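Long-range contacts in galactitol-1-phosphate 5-dehydrogenase (Escherichia coli, PDB 4UEJ), which oxidises galactitol 1-phosphate to D-tagatose 6-phosphate with NAD(+), as a homodimeric member of the zinc-containing alcohol dehydrogenase family: residues V247-H253 with K275-L281; V188-S194 with A206-S212; G238-V243 with G260-L266. One frame throughout, in Å; residues are numbered along the deposited sequence. Where two conformers were deposited one is given.

Interaction 1: V247-H253 with K275-L281; sequences VEIAGPH and KILRKEL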
ATOM      1  N   VAL A 247      -1.490   8.259   6.682  1.00  9.25           N
ATOM      2  CA  VAL A 247      -0.347   8.557   5.835  1.00  9.28           C
ATOM      3  C   VAL A 247       0.439   9.730   6.397  1.00 12.40           C
ATOM      4  O   VAL A 247       1.670   9.711   6.425  1.00 10.78           O
ATOM      5  CB  VAL A 247      -0.786   8.867   4.392  1.00 10.38           C
ATOM      6  CG1 VAL A 247       0.407   9.374   3.564  1.00 11.42           C
ATOM      7  CG2 VAL A 247      -1.384   7.614   3.768  1.00  8.92           C
ATOM      8  N   GLU A 248      -0.273  10.751   6.869  1.00 14.88           N
ATOM      9  CA  GLU A 248       0.392  11.939   7.392  1.00 17.30           C
ATOM     10  C   GLU A 248       1.192  11.680   8.673  1.00 15.18           C
ATOM     11  O   GLU A 248       2.244  12.291   8.878  1.00 17.77           O
ATOM     12  CB  GLU A 248      -0.629  13.061   7.632  1.00 12.72           C
ATOM     13  CG  GLU A 248      -1.154  13.660   6.327  1.00 19.06           C
ATOM     14  CD  GLU A 248      -0.081  14.428   5.562  1.00 26.05           C
ATOM     15  OE1 GLU A 248       0.871  14.925   6.201  1.00 29.38           O
ATOM     16  OE2 GLU A 248      -0.185  14.544   4.326  1.00 26.78           O
ATOM     17  N   ILE A 249       0.724  10.784   9.531  1.00 11.70           N
ATOM     18  CA  ILE A 249       1.432  10.578  10.785  1.00 11.13           C
ATOM     19  C   ILE A 249       2.468   9.487  10.700  1.00 10.75           C
ATOM     20  O   ILE A 249       3.330   9.389  11.574  1.00 11.24           O
ATOM     21  CB  ILE A 249       0.471  10.250  11.952  1.00 11.13           C
ATOM     22  CG1 ILE A 249      -0.161   8.868  11.772  1.00 10.63           C
ATOM     23  CG2 ILE A 249      -0.567  11.351  12.088  1.00 17.74           C
ATOM     24  CD1 ILE A 249      -1.028   8.452  12.940  1.00 21.73           C
ATOM     25  N   ALA A 250       2.407   8.678   9.642  1.00  9.67           N
ATOM     26  CA  ALA A 250       3.230   7.474   9.583  1.00 11.89           C
ATOM     27  C   ALA A 250       4.723   7.775   9.691  1.00 13.52           C
ATOM     28  O   ALA A 250       5.207   8.783   9.177  1.00 12.46           O
ATOM     29  CB  ALA A 250       2.951   6.708   8.296  1.00 10.56           C
ATOM     30  N   GLY A 251       5.445   6.885  10.353  1.00  9.27           N
ATOM     31  CA  GLY A 251       6.884   7.008  10.451  1.00  9.78           C
ATOM     32  C   GLY A 251       7.540   6.302   9.279  1.00 14.11           C
ATOM     33  O   GLY A 251       6.860   5.780   8.386  1.00  9.32           O
ATOM     34  N   PRO A 252       8.870   6.289   9.263  1.00  9.94           N
ATOM     35  CA  PRO A 252       9.592   5.710   8.122  1.00  9.80           C
ATOM     36  C   PRO A 252       9.311   4.210   7.971  1.00 11.18           C
ATOM     37  O   PRO A 252       9.342   3.460   8.949  1.00 11.56           O
ATOM     38  CB  PRO A 252      11.066   5.976   8.455  1.00 13.45           C
ATOM     39  CG  PRO A 252      11.092   6.346   9.898  1.00 20.55           C
ATOM     40  CD  PRO A 252       9.764   6.934  10.233  1.00 13.91           C
ATOM     41  N   HIS A 253       9.011   3.814   6.738  1.00  9.67           N
ATOM     42  CA  HIS A 253       8.683   2.434   6.378  1.00 10.73           C
ATOM     43  C   HIS A 253       7.563   1.815   7.217  1.00 10.75           C
ATOM     44  O   HIS A 253       7.534   0.597   7.391  1.00  9.53           O
ATOM     45  CB  HIS A 253       9.930   1.554   6.478  1.00 16.76           C
ATOM     46  CG  HIS A 253      10.978   1.883   5.463  1.00 22.86           C
ATOM     47  ND1 HIS A 253      11.334   1.014   4.456  1.00 28.57           N
ATOM     48  CD2 HIS A 253      11.731   2.994   5.283  1.00 28.16           C
ATOM     49  CE1 HIS A 253      12.273   1.567   3.709  1.00 21.93           C
ATOM     50  NE2 HIS A 253      12.534   2.768   4.190  1.00 26.48           N
ATOM     51  N   LYS A 275       4.049  11.338   0.312  1.00 15.16           N
ATOM     52  CA  LYS A 275       4.564  10.785   1.557  1.00 13.11           C
ATOM     53  C   LYS A 275       4.513   9.268   1.551  1.00 11.70           C
ATOM     54  O   LYS A 275       5.333   8.624   2.200  1.00 12.66           O
ATOM     55  CB  LYS A 275       3.791  11.331   2.762  1.00 11.27           C
ATOM     56  CG  LYS A 275       4.080  12.799   3.013  1.00 12.23           C
ATOM     57  CD  LYS A 275       3.430  13.304   4.303  1.00 12.58           C
ATOM     58  CE  LYS A 275       3.850  14.747   4.559  1.00 15.75           C
ATOM     59  NZ  LYS A 275       3.417  15.264   5.907  1.00 19.67           N
ATOM     60  N   ILE A 276       3.552   8.683   0.836  1.00  9.93           N
ATOM     61  CA  ILE A 276       3.551   7.227   0.731  1.00  9.61           C
ATOM     62  C   ILE A 276       4.866   6.772   0.114  1.00 11.17           C
ATOM     63  O   ILE A 276       5.481   5.809   0.578  1.00 11.37           O
ATOM     64  CB  ILE A 276       2.379   6.706  -0.116  1.00  9.79           C
ATOM     65  CG1 ILE A 276       1.057   7.115   0.515  1.00 12.11           C
ATOM     66  CG2 ILE A 276       2.489   5.200  -0.306  1.00 13.57           C
ATOM     67  CD1 ILE A 276      -0.135   6.830  -0.363  1.00 13.38           C
ATOM     68  N   LEU A 277       5.296   7.479  -0.934  1.00  9.66           N
ATOM     69  CA  LEU A 277       6.581   7.194  -1.567  1.00 10.11           C
ATOM     70  C   LEU A 277       7.752   7.581  -0.675  1.00  9.91           C
ATOM     71  O   LEU A 277       8.619   6.758  -0.392  1.00  9.91           O
ATOM     72  CB  LEU A 277       6.705   7.918  -2.915  1.00 10.24           C
ATOM     73  CG  LEU A 277       5.962   7.239  -4.071  1.00 13.25           C
ATOM     74  CD1 LEU A 277       4.462   7.404  -3.928  1.00 15.38           C
ATOM     75  CD2 LEU A 277       6.447   7.800  -5.408  1.00 15.46           C
ATOM     76  N   ARG A 278       7.765   8.828  -0.227  1.00 10.53           N
ATOM     77  CA  ARG A 278       8.915   9.345   0.512  1.00 11.05           C
ATOM     78  C   ARG A 278       9.201   8.598   1.810  1.00 16.70           C
ATOM     79  O   ARG A 278      10.365   8.413   2.170  1.00 15.27           O
ATOM     80  CB  ARG A 278       8.726  10.826   0.795  1.00 14.08           C
ATOM     81  CG  ARG A 278       8.944  11.699  -0.434  1.00 21.31           C
ATOM     82  CD  ARG A 278       8.742  13.157  -0.065  1.00 31.43           C
ATOM     83  NE  ARG A 278       9.363  14.053  -1.033  1.00 39.98           N
ATOM     84  CZ  ARG A 278       8.772  14.449  -2.148  1.00 45.18           C
ATOM     85  NH1 ARG A 278       7.553  14.017  -2.428  1.00 45.20           N
ATOM     86  NH2 ARG A 278       9.399  15.272  -2.981  1.00 46.17           N
ATOM     87  N   LYS A 279       8.149   8.183   2.513  1.00 12.46           N
ATOM     88  CA  LYS A 279       8.314   7.394   3.723  1.00  9.70           C
ATOM     89  C   LYS A 279       8.494   5.919   3.418  1.00  9.56           C
ATOM     90  O   LYS A 279       8.757   5.125   4.313  1.00  9.67           O
ATOM     91  CB  LYS A 279       7.113   7.574   4.666  1.00  9.42           C
ATOM     92  CG  LYS A 279       6.846   9.021   5.050  1.00 10.16           C
ATOM     93  CD  LYS A 279       5.595   9.105   5.917  1.00  9.96           C
ATOM     94  CE  LYS A 279       5.303  10.545   6.301  1.00 13.84           C
ATOM     95  NZ  LYS A 279       4.215  10.629   7.318  1.00 10.83           N
ATOM     96  N   GLU A 280       8.351   5.562   2.144  1.00  8.92           N
ATOM     97  CA  GLU A 280       8.365   4.165   1.714  1.00  9.47           C
ATOM     98  C   GLU A 280       7.430   3.312   2.572  1.00  7.78           C
ATOM     99  O   GLU A 280       7.815   2.283   3.113  1.00  7.88           O
ATOM    100  CB  GLU A 280       9.796   3.619   1.711  1.00 10.01           C
ATOM    101  CG  GLU A 280      10.595   4.227   0.536  1.00  9.97           C
ATOM    102  CD  GLU A 280      11.965   3.591   0.297  1.00 13.31           C
ATOM    103  OE1 GLU A 280      12.634   3.154   1.250  1.00 19.25           O
ATOM    104  OE2 GLU A 280      12.372   3.524  -0.872  1.00 15.20           O
ATOM    105  N   LEU A 281       6.187   3.756   2.662  1.00  7.56           N
ATOM    106  CA  LEU A 281       5.173   3.013   3.387  1.00  7.02           C
ATOM    107  C   LEU A 281       4.837   1.730   2.640  1.00  9.59           C
ATOM    108  O   LEU A 281       5.056   1.616   1.428  1.00  9.63           O
ATOM    109  CB  LEU A 281       3.913   3.848   3.560  1.00  7.74           C
ATOM    110  CG  LEU A 281       4.109   5.209   4.217  1.00 12.48           C
ATOM    111  CD1 LEU A 281       2.766   5.880   4.397  1.00 13.42           C
ATOM    112  CD2 LEU A 281       4.828   5.032   5.557  1.00 10.35           C
TER
HETATM  113  O   HOH W   1       7.248  -0.302   4.705  1.00 28.33           O
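Lys279 lays its extended side chain across the C-terminal end of helix 240-249, where its ammonium group meets carbonyls of the last helical turn and of Ala250 just beyond it. Its NZ donates to Val247 O and Ala250 O, both at 2.8 Å, and more weakly to Glu248 O at 3.0 Å. One turn earlier, Lys275 NZ forms a salt bridge with Glu248 OE1 at 2.6 Å. Alongside these polar contacts Val247 CG1 meets Ile276 CG1 at 3.8 Å, and Ala250 CB lies 3.7 Å from Leu281 CD2. Past helix 240-249, His253 N donates to Lys279 O at 2.8 Å, and Glu280 CB makes a CH-pi contact over the His253 ring face, 3.9 Å from its centroid. The polar ends of both residues cross the dimer interface, His253 to Gln102 and Glu280 to His151, both of the second subunit. A Schellman motif at Glu280 ends helix 270-278 as the chain enters strand 282-285, the last strand of this chain's Rossmann sheet.

Interaction 2: V188-S194 with A206-S212; sequences VTAIDIS and AMQTFNS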
ATOM      1  N   VAL A 188       1.205   0.385  21.938  1.00 10.31           N
ATOM      2  CA  VAL A 188      -0.038   0.557  21.204  1.00 10.34           C
ATOM      3  C   VAL A 188      -0.561   1.960  21.448  1.00 11.48           C
ATOM      4  O   VAL A 188      -0.657   2.404  22.595  1.00 13.38           O
ATOM      5  CB  VAL A 188      -1.102  -0.478  21.621  1.00 10.37           C
ATOM      6  CG1 VAL A 188      -2.355  -0.302  20.793  1.00 11.64           C
ATOM      7  CG2 VAL A 188      -0.545  -1.877  21.502  1.00 11.61           C
ATOM      8  N   THR A 189      -0.865   2.658  20.359  1.00  9.68           N
ATOM      9  CA  THR A 189      -1.412   4.006  20.399  1.00 11.41           C
ATOM     10  C   THR A 189      -2.815   3.957  19.818  1.00 14.29           C
ATOM     11  O   THR A 189      -3.023   3.289  18.811  1.00 15.23           O
ATOM     12  CB  THR A 189      -0.541   4.983  19.584  1.00 14.84           C
ATOM     13  OG1 THR A 189       0.725   5.144  20.240  1.00 14.41           O
ATOM     14  CG2 THR A 189      -1.223   6.336  19.439  1.00 12.72           C
ATOM     15  N   ALA A 190      -3.773   4.645  20.428  1.00 10.74           N
ATOM     16  CA  ALA A 190      -5.122   4.649  19.869  1.00 11.33           C
ATOM     17  C   ALA A 190      -5.528   6.056  19.446  1.00 11.44           C
ATOM     18  O   ALA A 190      -5.268   7.007  20.154  1.00 13.63           O
ATOM     19  CB  ALA A 190      -6.126   4.083  20.880  1.00 11.04           C
ATOM     20  N   ILE A 191      -6.170   6.172  18.286  1.00 11.60           N
ATOM     21  CA  ILE A 191      -6.577   7.462  17.755  1.00 11.99           C
ATOM     22  C   ILE A 191      -8.055   7.457  17.398  1.00 12.38           C
ATOM     23  O   ILE A 191      -8.523   6.538  16.745  1.00 14.85           O
ATOM     24  CB  ILE A 191      -5.745   7.836  16.504  1.00 11.58           C
ATOM     25  CG1 ILE A 191      -4.245   7.769  16.819  1.00 11.29           C
ATOM     26  CG2 ILE A 191      -6.160   9.203  15.989  1.00 15.12           C
ATOM     27  CD1 ILE A 191      -3.330   8.159  15.632  1.00 13.51           C
ATOM     28  N   ASP A 192      -8.796   8.478  17.833  1.00 14.11           N
ATOM     29  CA  ASP A 192     -10.230   8.543  17.547  1.00 19.46           C
ATOM     30  C   ASP A 192     -10.750   9.975  17.604  1.00 22.89           C
ATOM     31  O   ASP A 192     -10.145  10.828  18.254  1.00 22.79           O
ATOM     32  CB  ASP A 192     -11.019   7.670  18.528  1.00 19.73           C
ATOM     33  CG  ASP A 192     -12.416   7.346  18.022  1.00 28.44           C
ATOM     34  OD1 ASP A 192     -12.530   6.645  16.999  1.00 28.25           O
ATOM     35  OD2 ASP A 192     -13.403   7.787  18.645  1.00 31.12           O
ATOM     36  N   ILE A 193     -11.865  10.229  16.918  1.00 28.26           N
ATOM     37  CA  ILE A 193     -12.465  11.567  16.880  1.00 40.26           C
ATOM     38  C   ILE A 193     -13.113  11.965  18.204  1.00 45.27           C
ATOM     39  O   ILE A 193     -13.265  13.154  18.486  1.00 51.56           O
ATOM     40  CB  ILE A 193     -13.535  11.695  15.763  1.00 42.08           C
ATOM     41  CG1 ILE A 193     -14.824  10.965  16.153  1.00 42.06           C
ATOM     42  CG2 ILE A 193     -12.996  11.190  14.428  1.00 43.70           C
ATOM     43  CD1 ILE A 193     -16.023  11.352  15.320  1.00 40.82           C
ATOM     44  N   SER A 194     -13.504  10.980  19.009  1.00 49.24           N
ATOM     45  CA  SER A 194     -14.081  11.242  20.327  1.00 52.90           C
ATOM     46  C   SER A 194     -13.118  10.793  21.414  1.00 49.69           C
ATOM     47  O   SER A 194     -12.160  10.080  21.134  1.00 48.20           O
ATOM     48  CB  SER A 194     -15.427  10.531  20.492  1.00 54.33           C
ATOM     49  OG  SER A 194     -16.422  11.121  19.678  1.00 56.95           O
ATOM     50  N   ALA A 206      -3.556   0.539  25.602  1.00 11.56           N
ATOM     51  CA  ALA A 206      -2.926   1.595  24.803  1.00 12.98           C
ATOM     52  C   ALA A 206      -2.126   2.482  25.752  1.00 16.80           C
ATOM     53  O   ALA A 206      -2.615   2.860  26.808  1.00 18.84           O
ATOM     54  CB  ALA A 206      -3.961   2.410  24.021  1.00 11.99           C
ATOM     55  N   MET A 207      -0.881   2.776  25.402  1.00 14.20           N
ATOM     56  CA  MET A 207      -0.043   3.557  26.306  1.00 19.77           C
ATOM     57  C   MET A 207      -0.266   5.049  26.096  1.00 22.51           C
ATOM     58  O   MET A 207       0.077   5.864  26.955  1.00 19.12           O
ATOM     59  CB  MET A 207       1.426   3.182  26.137  1.00 20.15           C
ATOM     60  CG  MET A 207       1.905   3.031  24.706  1.00 26.90           C
ATOM     61  SD  MET A 207       2.487   4.583  23.991  1.00 36.25           S
ATOM     62  CE  MET A 207       3.787   5.021  25.134  1.00 35.00           C
ATOM     63  N   GLN A 208      -0.867   5.402  24.964  1.00 15.91           N
ATOM     64  CA  GLN A 208      -1.305   6.772  24.732  1.00 17.59           C
ATOM     65  C   GLN A 208      -2.425   6.834  23.702  1.00 15.98           C
ATOM     66  O   GLN A 208      -2.603   5.902  22.913  1.00 16.64           O
ATOM     67  CB  GLN A 208      -0.140   7.629  24.271  1.00 18.80           C
ATOM     68  CG  GLN A 208       0.356   7.237  22.901  1.00 16.51           C
ATOM     69  CD  GLN A 208       1.662   7.906  22.556  1.00 22.67           C
ATOM     70  OE1 GLN A 208       2.085   8.858  23.227  1.00 28.27           O
ATOM     71  NE2 GLN A 208       2.322   7.410  21.516  1.00 19.79           N
ATOM     72  N   THR A 209      -3.171   7.935  23.738  1.00 18.79           N
ATOM     73  CA  THR A 209      -4.295   8.171  22.843  1.00 16.82           C
ATOM     74  C   THR A 209      -4.259   9.593  22.285  1.00 16.25           C
ATOM     75  O   THR A 209      -3.902  10.541  22.987  1.00 18.86           O
ATOM     76  CB  THR A 209      -5.650   7.963  23.548  1.00 14.75           C
ATOM     77  OG1 THR A 209      -5.758   8.843  24.678  1.00 17.28           O
ATOM     78  CG2 THR A 209      -5.799   6.523  24.025  1.00 17.41           C
ATOM     79  N   PHE A 210      -4.621   9.732  21.015  1.00 14.55           N
ATOM     80  CA  PHE A 210      -4.762  11.035  20.385  1.00 15.34           C
ATOM     81  C   PHE A 210      -6.212  11.259  19.965  1.00 16.48           C
ATOM     82  O   PHE A 210      -6.800  10.436  19.256  1.00 14.90           O
ATOM     83  CB  PHE A 210      -3.858  11.153  19.148  1.00 14.69           C
ATOM     84  CG  PHE A 210      -2.408  10.835  19.405  1.00 14.32           C
ATOM     85  CD1 PHE A 210      -1.810  11.142  20.620  1.00 23.07           C
ATOM     86  CD2 PHE A 210      -1.631  10.260  18.410  1.00 17.09           C
ATOM     87  CE1 PHE A 210      -0.469  10.857  20.843  1.00 16.90           C
ATOM     88  CE2 PHE A 210      -0.289   9.974  18.623  1.00 14.24           C
ATOM     89  CZ  PHE A 210       0.292  10.277  19.844  1.00 18.15           C
ATOM     90  N   ASN A 211      -6.777  12.373  20.403  1.00 17.09           N
ATOM     91  CA  ASN A 211      -8.082  12.820  19.943  1.00 21.06           C
ATOM     92  C   ASN A 211      -7.913  13.613  18.658  1.00 22.02           C
ATOM     93  O   ASN A 211      -7.397  14.725  18.686  1.00 26.49           O
ATOM     94  CB  ASN A 211      -8.754  13.680  21.013  1.00 19.41           C
ATOM     95  CG  ASN A 211     -10.197  14.010  20.685  1.00 30.56           C
ATOM     96  OD1 ASN A 211     -10.532  14.350  19.552  1.00 29.64           O
ATOM     97  ND2 ASN A 211     -11.063  13.915  21.689  1.00 33.77           N
ATOM     98  N   SER A 212      -8.348  13.058  17.532  1.00 18.21           N
ATOM     99  CA  SER A 212      -8.020  13.675  16.249  1.00 23.00           C
ATOM    100  C   SER A 212      -8.858  14.923  15.971  1.00 26.61           C
ATOM    101  O   SER A 212      -8.621  15.636  14.995  1.00 29.73           O
ATOM    102  CB  SER A 212      -8.183  12.664  15.118  1.00 23.76           C
ATOM    103  OG  SER A 212      -9.527  12.254  14.987  1.00 24.02           O
TER
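Side chains alternate between the faces of a sheet, and their rotamers decide whom they meet there. Here strands 188-192 and 208-211 run 19° apart, joined by backbone hydrogen bonds including Ala190 N to Gln208 O (3.0 Å), Phe210 N to Ala190 O (2.9 Å) and Asp192 N to Phe210 O (3.1 Å). Thr189, Ile191, Gln208 and Phe210 share one face. The m rotamer of Phe210 brings its ring back over the neighbouring strand: Thr189 CG2 lies over the ring face, 4.2 Å from the centroid, while Ile191, also m and then t, extends CD1 to the ring edge, 3.9 Å from Phe210 CD2. Gln208 takes p and then t, which carries its amide across to donate from NE2 to Thr189 OG1 at 3.1 Å. Ala190 and Thr209 occupy the other face, against helix 196-203. Asp192, in a t rotamer, closes an Asx turn by accepting Ser194 N at OD2 (3.2 Å), while its OD1 accepts from Ala169 N; NAD-dependent relatives often carry here the acidic residue that binds the adenosine ribose. In this beta-alpha-beta unit, the chemistry implies a division of tasks: backbone hydrogen bonds fix the register, apolar groups and one side-chain hydrogen bond fill the face bearing Phe210, and the Asp192 carboxylate organises the strand's C-terminal end.

Interaction 3: G238-V243 with G260-L266; sequences GVPQTV and GTLHQDL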
ATOM      1  N   GLY A 238     -12.554   3.770   8.483  1.00 17.14           N
ATOM      2  CA  GLY A 238     -13.153   3.755   7.156  1.00 16.53           C
ATOM      3  C   GLY A 238     -13.753   5.077   6.712  1.00 15.54           C
ATOM      4  O   GLY A 238     -14.821   5.119   6.108  1.00 19.28           O
ATOM      5  N   VAL A 239     -13.057   6.171   6.988  1.00 15.54           N
ATOM      6  CA  VAL A 239     -13.461   7.467   6.459  1.00 16.56           C
ATOM      7  C   VAL A 239     -12.234   8.114   5.836  1.00 19.45           C
ATOM      8  O   VAL A 239     -11.112   7.823   6.249  1.00 16.73           O
ATOM      9  CB  VAL A 239     -14.066   8.378   7.544  1.00 21.22           C
ATOM     10  CG1 VAL A 239     -15.336   7.766   8.113  1.00 21.69           C
ATOM     11  CG2 VAL A 239     -13.063   8.629   8.646  1.00 16.45           C
ATOM     12  N   PRO A 240     -12.437   8.973   4.821  1.00 18.10           N
ATOM     13  CA  PRO A 240     -11.284   9.543   4.119  1.00 19.29           C
ATOM     14  C   PRO A 240     -10.313  10.249   5.052  1.00 16.22           C
ATOM     15  O   PRO A 240      -9.109  10.104   4.876  1.00 14.42           O
ATOM     16  CB  PRO A 240     -11.921  10.537   3.144  1.00 21.04           C
ATOM     17  CG  PRO A 240     -13.289   9.994   2.904  1.00 21.49           C
ATOM     18  CD  PRO A 240     -13.714   9.421   4.233  1.00 23.34           C
ATOM     19  N   GLN A 241     -10.825  10.967   6.048  1.00 18.77           N
ATOM     20  CA  GLN A 241      -9.960  11.748   6.918  1.00 23.02           C
ATOM     21  C   GLN A 241      -8.974  10.863   7.680  1.00 16.96           C
ATOM     22  O   GLN A 241      -7.856  11.276   7.961  1.00 14.31           O
ATOM     23  CB  GLN A 241     -10.787  12.575   7.909  1.00 24.88           C
ATOM     24  CG  GLN A 241     -11.741  13.576   7.266  1.00 34.93           C
ATOM     25  CD  GLN A 241     -13.128  12.998   7.019  1.00 39.88           C
ATOM     26  OE1 GLN A 241     -13.283  11.800   6.784  1.00 30.75           O
ATOM     27  NE2 GLN A 241     -14.148  13.853   7.087  1.00 45.04           N
ATOM     28  N   THR A 242      -9.376   9.645   8.014  1.00 13.77           N
ATOM     29  CA  THR A 242      -8.488   8.801   8.810  1.00 15.84           C
ATOM     30  C   THR A 242      -7.464   8.078   7.948  1.00 13.41           C
ATOM     31  O   THR A 242      -6.361   7.825   8.415  1.00 12.86           O
ATOM     32  CB  THR A 242      -9.256   7.766   9.669  1.00 17.42           C
ATOM     33  OG1 THR A 242     -10.100   6.952   8.841  1.00 16.30           O
ATOM     34  CG2 THR A 242     -10.095   8.467  10.737  1.00 20.58           C
ATOM     35  N   VAL A 243      -7.808   7.745   6.699  1.00 13.56           N
ATOM     36  CA  VAL A 243      -6.817   7.212   5.758  1.00 10.88           C
ATOM     37  C   VAL A 243      -5.739   8.255   5.509  1.00 12.45           C
ATOM     38  O   VAL A 243      -4.547   7.958   5.569  1.00 11.41           O
ATOM     39  CB  VAL A 243      -7.438   6.802   4.401  1.00 13.63           C
ATOM     40  CG1 VAL A 243      -6.354   6.271   3.465  1.00 15.13           C
ATOM     41  CG2 VAL A 243      -8.528   5.771   4.594  1.00 13.90           C
ATOM     42  N   GLY A 260     -10.881  -0.600   7.217  1.00 13.24           N
ATOM     43  CA  GLY A 260     -12.140   0.099   7.054  1.00 16.43           C
ATOM     44  C   GLY A 260     -12.462   0.442   5.616  1.00 15.96           C
ATOM     45  O   GLY A 260     -11.659   1.039   4.911  1.00 17.32           O
ATOM     46  N   THR A 261     -13.665   0.081   5.180  0.50 20.43           N
ATOM     47  CA  THR A 261     -14.087   0.352   3.810  0.50 22.95           C
ATOM     48  C   THR A 261     -14.717   1.746   3.688  0.50 21.72           C
ATOM     49  O   THR A 261     -15.542   2.141   4.514  0.50 21.27           O
ATOM     50  CB  THR A 261     -15.075  -0.731   3.317  0.50 26.08           C
ATOM     51  OG1 THR A 261     -15.705  -0.301   2.105  0.50 27.51           O
ATOM     52  CG2 THR A 261     -16.130  -1.007   4.370  0.50 25.91           C
ATOM     53  N   LEU A 262     -14.321   2.493   2.661  1.00 21.23           N
ATOM     54  CA  LEU A 262     -14.779   3.871   2.504  1.00 17.40           C
ATOM     55  C   LEU A 262     -16.124   3.953   1.800  1.00 20.13           C
ATOM     56  O   LEU A 262     -16.417   3.159   0.914  1.00 25.50           O
ATOM     57  CB  LEU A 262     -13.747   4.693   1.723  1.00 19.31           C
ATOM     58  CG  LEU A 262     -12.759   5.575   2.492  1.00 22.71           C
ATOM     59  CD1 LEU A 262     -12.236   4.915   3.748  1.00 22.92           C
ATOM     60  CD2 LEU A 262     -11.616   5.955   1.557  1.00 21.20           C
ATOM     61  N   HIS A 263     -16.930   4.931   2.191  1.00 19.82           N
ATOM     62  CA  HIS A 263     -18.213   5.150   1.544  1.00 23.11           C
ATOM     63  C   HIS A 263     -18.246   6.534   0.911  1.00 27.78           C
ATOM     64  O   HIS A 263     -19.237   6.936   0.302  1.00 37.71           O
ATOM     65  CB  HIS A 263     -19.351   4.949   2.549  1.00 27.52           C
ATOM     66  CG  HIS A 263     -19.438   3.545   3.070  1.00 32.02           C
ATOM     67  ND1 HIS A 263     -20.343   2.624   2.586  1.00 39.43           N
ATOM     68  CD2 HIS A 263     -18.708   2.895   4.007  1.00 33.95           C
ATOM     69  CE1 HIS A 263     -20.178   1.473   3.214  1.00 38.77           C
ATOM     70  NE2 HIS A 263     -19.191   1.610   4.082  1.00 37.41           N
ATOM     71  N   GLN A 264     -17.144   7.260   1.057  1.00 21.88           N
ATOM     72  CA  GLN A 264     -16.932   8.489   0.310  1.00 22.87           C
ATOM     73  C   GLN A 264     -15.603   8.394  -0.426  1.00 21.82           C
ATOM     74  O   GLN A 264     -14.743   7.598  -0.051  1.00 21.90           O
ATOM     75  CB  GLN A 264     -16.942   9.703   1.234  1.00 29.55           C
ATOM     76  CG  GLN A 264     -18.118   9.750   2.185  1.00 38.78           C
ATOM     77  CD  GLN A 264     -18.107  11.001   3.029  1.00 49.18           C
ATOM     78  OE1 GLN A 264     -17.040  11.494   3.409  1.00 49.92           O
ATOM     79  NE2 GLN A 264     -19.294  11.536   3.322  1.00 51.47           N
ATOM     80  N   ASP A 265     -15.439   9.214  -1.460  1.00 24.11           N
ATOM     81  CA  ASP A 265     -14.197   9.253  -2.215  1.00 17.94           C
ATOM     82  C   ASP A 265     -13.025   9.683  -1.351  1.00 20.36           C
ATOM     83  O   ASP A 265     -13.187  10.389  -0.349  1.00 19.47           O
ATOM     84  CB  ASP A 265     -14.317  10.212  -3.403  1.00 19.24           C
ATOM     85  CG  ASP A 265     -15.268   9.714  -4.472  1.00 28.72           C
ATOM     86  OD1 ASP A 265     -15.876   8.641  -4.280  1.00 27.36           O
ATOM     87  OD2 ASP A 265     -15.398  10.399  -5.511  1.00 21.34           O
ATOM     88  N   LEU A 266     -11.834   9.281  -1.764  1.00 18.51           N
ATOM     89  CA  LEU A 266     -10.621   9.695  -1.089  1.00 15.08           C
ATOM     90  C   LEU A 266      -9.873  10.667  -1.978  1.00 16.98           C
ATOM     91  O   LEU A 266      -9.445  10.294  -3.059  1.00 16.23           O
ATOM     92  CB  LEU A 266      -9.745   8.480  -0.766  1.00 16.09           C
ATOM     93  CG  LEU A 266      -8.394   8.747  -0.099  1.00 14.48           C
ATOM     94  CD1 LEU A 266      -8.593   9.410   1.266  1.00 19.13           C
ATOM     95  CD2 LEU A 266      -7.612   7.451   0.046  1.00 17.79           C
TER
HETATM   96  O   HOH W   2     -16.300   6.682   4.335  1.00 20.95           O
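This is an apolar contact between the start of helix 240-249 and the loop between strands 255-258 and 266-268, with no direct hydrogen bond between the two segments. Leu262 is wedged against the turn entering the helix: its CD1 comes 3.3 Å from Gly238 C and 3.9 Å from Val243 CG2. Pro240, in the first turn, sets CG 3.3 Å from Asp265 O and CB 4.0 Å from Leu266 CD1, while Val243 CG1 reaches Leu266 CD2 at 3.8 Å. Two glycines permit the close approach: a CB on Gly238 would clash with Thr261 O, and one on Gly260 with Gly238 N. A water supplies the polar link, donating to Gly238 O and accepting from His263 N, both at 2.8 Å. At the dimer interface, Phe273 of the second subunit packs on Leu262, Val243 and Leu266, and Asp265 OD2 is hydrogen-bonded to His267 NE2 of that subunit. The Thr261 side chain lies about 6 Å from the bound glycerol and about 9 Å from that of Cys38, a zinc ligand, so the loop borders the active site. The chemistry implies a join that depends on close fit and apolar burial, with water bridging two backbone groups.

Followed from the N terminus, the chain first closes interaction 2, where strand 208-211 returns beside strand 187-192 at one edge of the parallel sheet after a single helix. Helix 240-249 then serves two contacts in turn. Its first turn opens interaction 3 and its last turn opens interaction 1; 260-266 returns to the former before 275-281 returns to the latter, so these two loops cross, whereas interaction 2 stands in series before both. Ile249 CD1 touches Ile191 CD1 at 3.6 Å, joining interactions 1 and 2 where helix 240-249 packs on the sheet. Interactions 1 and 3 both reach the second subunit, so together the set ties the Rossmann sheet to the dimer interface.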